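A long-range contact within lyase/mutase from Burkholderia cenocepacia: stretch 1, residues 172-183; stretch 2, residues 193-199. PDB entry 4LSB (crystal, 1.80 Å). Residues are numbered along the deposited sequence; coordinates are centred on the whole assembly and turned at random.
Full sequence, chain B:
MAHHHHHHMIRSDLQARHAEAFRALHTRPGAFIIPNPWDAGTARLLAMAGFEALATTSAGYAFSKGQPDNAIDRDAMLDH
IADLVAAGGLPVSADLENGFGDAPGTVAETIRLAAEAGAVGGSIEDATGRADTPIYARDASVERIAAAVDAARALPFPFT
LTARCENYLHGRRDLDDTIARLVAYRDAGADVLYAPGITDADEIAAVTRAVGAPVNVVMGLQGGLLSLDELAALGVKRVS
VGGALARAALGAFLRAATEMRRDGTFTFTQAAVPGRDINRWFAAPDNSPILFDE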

# COMPACT_ATOMS: atom_id res chain seq x y z
N ARG B 172 10.02 0.27 30.56
CA ARG B 172 11.33 0.45 31.23
C ARG B 172 12.10 1.62 30.59
O ARG B 172 13.08 1.42 29.86
CB ARG B 172 12.13 -0.85 31.13
N ARG B 173 11.67 2.84 30.85
CA ARG B 173 12.37 4.01 30.32
C ARG B 173 13.60 4.29 31.18
O ARG B 173 13.72 5.35 31.75
CB ARG B 173 11.43 5.22 30.27
CG ARG B 173 10.22 5.01 29.37
CD ARG B 173 9.31 6.22 29.39
NE ARG B 173 10.03 7.36 28.83
CZ ARG B 173 10.11 7.63 27.53
NH1 ARG B 173 9.50 6.86 26.63
NH2 ARG B 173 10.80 8.68 27.13
N ASP B 174 14.50 3.34 31.26
CA ASP B 174 15.71 3.46 32.05
C ASP B 174 16.91 3.61 31.12
O ASP B 174 17.34 2.64 30.45
CB ASP B 174 15.85 2.19 32.92
CG ASP B 174 17.13 2.15 33.77
OD1 ASP B 174 18.25 2.26 33.23
OD2 ASP B 174 17.03 1.96 34.99
N LEU B 175 17.45 4.82 31.06
CA LEU B 175 18.55 5.15 30.14
C LEU B 175 19.78 4.32 30.41
O LEU B 175 20.45 3.83 29.51
CB LEU B 175 18.90 6.65 30.28
CG LEU B 175 19.96 7.26 29.33
CD1 LEU B 175 19.51 7.07 27.90
CD2 LEU B 175 20.19 8.75 29.61
N ASP B 176 20.10 4.14 31.68
CA ASP B 176 21.30 3.43 32.00
C ASP B 176 21.27 1.93 31.67
O ASP B 176 22.26 1.42 31.22
CB ASP B 176 21.67 3.71 33.43
CG ASP B 176 22.07 5.15 33.61
OD1 ASP B 176 23.26 5.47 33.38
OD2 ASP B 176 21.17 5.96 33.93
N ASP B 177 20.15 1.23 31.89
CA ASP B 177 20.07 -0.19 31.46
C ASP B 177 20.12 -0.26 29.93
O ASP B 177 20.75 -1.14 29.34
CB ASP B 177 18.78 -0.88 31.90
CG ASP B 177 18.83 -2.43 31.66
OD1 ASP B 177 19.67 -3.07 32.29
OD2 ASP B 177 18.04 -3.01 30.86
N THR B 178 19.41 0.66 29.31
CA THR B 178 19.31 0.69 27.87
C THR B 178 20.71 0.90 27.26
O THR B 178 21.09 0.16 26.36
CB THR B 178 18.30 1.73 27.44
OG1 THR B 178 17.02 1.43 28.00
CG2 THR B 178 18.18 1.76 25.90
N ILE B 179 21.47 1.88 27.75
CA ILE B 179 22.86 2.08 27.27
C ILE B 179 23.71 0.87 27.52
O ILE B 179 24.49 0.48 26.67
CB ILE B 179 23.49 3.38 27.84
CG1 ILE B 179 22.96 4.59 27.06
CG2 ILE B 179 25.00 3.41 27.78
CD1 ILE B 179 23.10 5.89 27.84
N ALA B 180 23.55 0.24 28.68
CA ALA B 180 24.41 -0.89 29.02
C ALA B 180 24.16 -2.02 28.06
O ALA B 180 25.07 -2.67 27.60
CB ALA B 180 24.20 -1.33 30.45
N ARG B 181 22.90 -2.29 27.77
CA ARG B 181 22.54 -3.33 26.77
C ARG B 181 23.18 -3.03 25.40
O ARG B 181 23.80 -3.90 24.75
CB ARG B 181 21.03 -3.41 26.65
CG ARG B 181 20.38 -4.14 27.84
CD ARG B 181 18.86 -4.16 27.72
NE ARG B 181 18.30 -4.99 28.79
CZ ARG B 181 18.20 -6.31 28.77
NH1 ARG B 181 18.58 -7.02 27.71
NH2 ARG B 181 17.68 -6.95 29.82
N LEU B 182 23.04 -1.78 24.96
CA LEU B 182 23.53 -1.41 23.64
C LEU B 182 25.01 -1.56 23.58
O LEU B 182 25.55 -2.01 22.59
CB LEU B 182 23.17 0.01 23.20
CG LEU B 182 21.70 0.28 22.99
CD1 LEU B 182 21.52 1.74 22.57
CD2 LEU B 182 21.11 -0.62 21.93
N VAL B 183 25.68 -1.15 24.65
CA VAL B 183 27.13 -1.33 24.73
C VAL B 183 27.51 -2.85 24.71
O VAL B 183 28.48 -3.26 24.09
CB VAL B 183 27.66 -0.68 26.03
CG1 VAL B 183 29.09 -1.13 26.32
CG2 VAL B 183 27.57 0.83 25.92
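Stretch 2 193-199: LYAPGIT

No hydrogen bond joins the two stretches, although they bury 349 Å² between them; the closest approach, 3.3 Å from Leu 182 O to Leu 193 CD1, sets a backbone carbonyl against a methyl group. The contact therefore rests on packing.

The direction follows from the nearest CA pairs: Leu 182 CA lies 6.1 Å from Leu 193 CA, Thr 178 CA 7.2 Å from Ala 195 CA, and Arg 173 CA 8.1 Å from Ile 198 CA. As stretch 2 advances, its partners step back along stretch 1, so the two run in opposing directions, and the widening spacing places the tightest backbone approach at Leu 182.

Stretch 2 starts extended, with Leu 193 and Tyr 194 ending a strand at phi/psi of -116/143° and -150/122°. A type II turn follows from Ala 195 to Ile 198, closed by a weak bond from Ile 198 N to Ala 195 O (3.5 Å). Gly 197 adopts 100/-25°, where a CB would be jammed against the preceding carbonyl oxygen.

On the strand, Leu 193 directs its CA-to-CB bond toward the helix, and its CB lies 4.0 Å from Leu 182 CD2. Tyr 194 points away, so its contribution is backbone: its N is 3.8 Å from Leu 182 CD2. Ala 195 points toward the helix again, its CB 3.6 Å from Thr 178 CG2 and 4.1 Å from Leu 182 CD1. The Thr 178 hydroxyl is turned to its own helix, OG1 donating to Asp 174 O at 2.8 Å, while CG2 packs against stretch 2.

At the end of the turn, Ile 198 CD1 reaches both Leu 175 CD1 and Thr 178 CG2, each at 4.0 Å. Arg 173 NH1 comes obliquely to 3.8 Å from Gly 197 O, without forming a hydrogen bond.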

# COMPACT_ATOMS: atom_id res chain seq x y z
N LEU B 193 23.56 0.36 16.59
CA LEU B 193 22.82 0.19 17.83
C LEU B 193 21.56 1.08 17.81
O LEU B 193 21.58 2.18 17.33
CB LEU B 193 23.66 0.54 19.07
CG LEU B 193 24.83 -0.38 19.41
CD1 LEU B 193 24.41 -1.84 19.53
CD2 LEU B 193 25.92 -0.17 18.38
N TYR B 194 20.46 0.58 18.35
CA TYR B 194 19.18 1.29 18.20
C TYR B 194 18.27 1.02 19.42
O TYR B 194 17.96 -0.13 19.70
CB TYR B 194 18.53 0.83 16.90
CG TYR B 194 17.07 1.24 16.54
CD1 TYR B 194 16.42 2.34 17.07
CD2 TYR B 194 16.40 0.52 15.57
CE1 TYR B 194 15.12 2.66 16.68
CE2 TYR B 194 15.13 0.83 15.19
CZ TYR B 194 14.49 1.91 15.75
OH TYR B 194 13.21 2.17 15.30
N ALA B 195 17.87 2.11 20.10
CA ALA B 195 16.87 2.04 21.20
C ALA B 195 15.59 2.83 20.85
O ALA B 195 15.54 4.01 21.09
CB ALA B 195 17.48 2.59 22.46
N PRO B 196 14.58 2.18 20.28
CA PRO B 196 13.41 2.93 19.89
C PRO B 196 12.68 3.47 21.12
O PRO B 196 12.69 2.84 22.18
CB PRO B 196 12.57 1.93 19.11
CG PRO B 196 13.08 0.60 19.52
CD PRO B 196 14.48 0.76 19.90
N GLY B 197 12.11 4.66 21.00
CA GLY B 197 11.51 5.29 22.19
C GLY B 197 12.30 6.35 22.92
O GLY B 197 11.72 7.18 23.60
N ILE B 198 13.63 6.33 22.82
CA ILE B 198 14.44 7.45 23.29
C ILE B 198 14.36 8.64 22.30
O ILE B 198 14.81 8.57 21.14
CB ILE B 198 15.91 7.07 23.51
CG1 ILE B 198 16.01 5.83 24.37
CG2 ILE B 198 16.64 8.22 24.19
CD1 ILE B 198 17.39 5.59 24.91
N THR B 199 13.74 9.73 22.75
CA THR B 199 13.45 10.88 21.91
C THR B 199 14.11 12.16 22.41
O THR B 199 14.20 13.11 21.65
CB THR B 199 11.92 11.13 21.79
OG1 THR B 199 11.34 11.10 23.10
CG2 THR B 199 11.23 10.05 20.95